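Local coordinates for protein ketosynthase (Streptomyces sp. MSC090213JE08, PDB 6KXD) that forms part of the ishigamide ketosynthase/chain length factor, a highly reducing type II polyketide synthase component that probably takes part in acyl-chain elongation, at residues F70-Q75 with L87-L92. Numbering follows the deposited sequence.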
# COMPACT_ATOMS: atom_id res chain seq x y z
N PHE B 70 -26.92 -5.20 4.51
CA PHE B 70 -25.95 -4.96 3.45
C PHE B 70 -25.90 -6.15 2.51
O PHE B 70 -25.43 -7.18 2.89
CB PHE B 70 -24.53 -4.71 3.97
CG PHE B 70 -23.60 -4.23 2.89
CD1 PHE B 70 -23.65 -2.92 2.46
CD2 PHE B 70 -22.71 -5.08 2.27
CE1 PHE B 70 -22.81 -2.46 1.46
CE2 PHE B 70 -21.88 -4.63 1.26
CZ PHE B 70 -21.93 -3.32 0.85
N ASP B 71 -26.41 -5.97 1.29
CA ASP B 71 -26.34 -7.00 0.29
C ASP B 71 -25.72 -6.39 -0.96
O ASP B 71 -26.17 -5.36 -1.43
CB ASP B 71 -27.72 -7.59 -0.03
CG ASP B 71 -27.70 -8.58 -1.19
OD1 ASP B 71 -27.41 -9.75 -0.94
OD2 ASP B 71 -27.83 -8.13 -2.34
N ILE B 72 -24.67 -7.05 -1.46
CA ILE B 72 -23.83 -6.45 -2.44
C ILE B 72 -24.67 -6.14 -3.68
O ILE B 72 -24.61 -5.03 -4.19
CB ILE B 72 -22.63 -7.34 -2.73
CG1 ILE B 72 -21.72 -7.38 -1.49
CG2 ILE B 72 -21.92 -6.93 -4.00
CD1 ILE B 72 -20.59 -8.38 -1.61
N GLN B 73 -25.46 -7.12 -4.11
CA GLN B 73 -26.15 -6.97 -5.41
C GLN B 73 -27.31 -5.99 -5.28
O GLN B 73 -27.59 -5.25 -6.21
CB GLN B 73 -26.51 -8.36 -5.95
CG GLN B 73 -25.29 -9.12 -6.45
CD GLN B 73 -25.63 -10.18 -7.47
OE1 GLN B 73 -26.47 -11.03 -7.19
NE2 GLN B 73 -24.96 -10.16 -8.63
N GLU B 74 -27.93 -5.95 -4.10
CA GLU B 74 -28.99 -5.02 -3.78
C GLU B 74 -28.45 -3.59 -3.84
O GLU B 74 -29.11 -2.70 -4.36
CB GLU B 74 -29.55 -5.32 -2.40
CG GLU B 74 -30.73 -4.45 -2.04
CD GLU B 74 -31.38 -4.80 -0.71
OE1 GLU B 74 -32.42 -4.20 -0.40
OE2 GLU B 74 -30.84 -5.67 0.01
N GLN B 75 -27.26 -3.38 -3.28
CA GLN B 75 -26.64 -2.08 -3.27
C GLN B 75 -26.05 -1.70 -4.64
O GLN B 75 -26.16 -0.54 -5.01
CB GLN B 75 -25.57 -2.04 -2.18
CG GLN B 75 -26.20 -2.11 -0.79
CD GLN B 75 -27.04 -0.89 -0.52
OE1 GLN B 75 -26.64 0.24 -0.80
NE2 GLN B 75 -28.23 -1.10 0.02
N LEU B 87 -15.20 -6.30 0.76
CA LEU B 87 -14.36 -5.16 1.04
C LEU B 87 -14.57 -4.13 -0.07
O LEU B 87 -14.94 -2.96 0.18
CB LEU B 87 -12.90 -5.58 1.12
CG LEU B 87 -11.91 -4.42 1.23
CD1 LEU B 87 -12.16 -3.65 2.53
CD2 LEU B 87 -10.49 -4.92 1.15
N THR B 88 -14.46 -4.61 -1.31
CA THR B 88 -14.66 -3.76 -2.44
C THR B 88 -16.07 -3.19 -2.40
O THR B 88 -16.25 -1.97 -2.67
CB THR B 88 -14.42 -4.46 -3.77
OG1 THR B 88 -13.03 -4.75 -3.92
CG2 THR B 88 -14.88 -3.62 -4.95
N ALA B 89 -17.04 -4.03 -2.11
CA ALA B 89 -18.44 -3.58 -2.11
C ALA B 89 -18.62 -2.46 -1.10
O ALA B 89 -19.27 -1.45 -1.38
CB ALA B 89 -19.36 -4.72 -1.80
N LEU B 90 -18.04 -2.63 0.09
CA LEU B 90 -18.20 -1.59 1.09
C LEU B 90 -17.61 -0.27 0.63
O LEU B 90 -18.18 0.81 0.91
CB LEU B 90 -17.50 -2.04 2.36
CG LEU B 90 -18.19 -3.17 3.09
CD1 LEU B 90 -17.20 -3.73 4.08
CD2 LEU B 90 -19.47 -2.73 3.75
N ALA B 91 -16.41 -0.33 0.04
CA ALA B 91 -15.72 0.83 -0.47
C ALA B 91 -16.58 1.49 -1.54
O ALA B 91 -16.68 2.73 -1.58
CB ALA B 91 -14.38 0.48 -1.05
N LEU B 92 -17.19 0.66 -2.40
CA LEU B 92 -17.95 1.25 -3.55
C LEU B 92 -19.18 1.97 -3.03
O LEU B 92 -19.46 3.07 -3.50
CB LEU B 92 -18.34 0.20 -4.57
CG LEU B 92 -17.17 -0.43 -5.33
CD1 LEU B 92 -17.66 -1.43 -6.38
CD2 LEU B 92 -16.29 0.61 -5.96
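Leu90 lays one methyl over a face of the Phe70 ring: its CD2 stands 3.9 Å from the ring centroid and 14° off the ring normal, a CH-pi contact displaced slightly toward the rim. The same ring turns its edge to Ala89, whose CB lies in the ring plane, 3.9 Å from Phe70 CZ. The far end of the phenyl is thus held in the corner between two successive residues of a helix, one meeting its face and the other its edge. Phe70 reaches that corner with CG anti to its backbone N (chi1 -170°), and a long, flat side chain suits the span. Leucine serves on the face because its branch carries a methyl beyond the helix surface.

Ala89 also receives Ile72, with Ile72 CG1 3.6 Å from Ala89 CB, the closest approach between the segments. A single methyl at residue 89 therefore lets both neighbours come close, and the CA atoms of Ile72 and Ala89 are only 6.1 Å apart. The contact sets the short helix 72-76 against helix 86-99 within the beta-ketoacyl synthase N-terminal domain, a family of the thiolase clan.

Behind this apolar layer, Asp71 occupies the N-cap of helix 72-76. Its OD2 accepts from Glu74 N at 2.8 Å, nearly along the carboxylate C-O axis, while Gln75 N closes the first helical turn onto Asp71 O. A short polar side chain fits here, since it can bend back to an amide of the first turn. Asp71 lies between Phe70, which points toward the longer helix, and Ile72, whose flank touches Ala89. Val93 and Ile33 add to the packing around Phe70, and Met84 touches Ala89. Next to Ala89, Thr88 OG1 hydrogen-bonds Asp85 and His156, and Thr88 and Leu92 pack on helix 156-165.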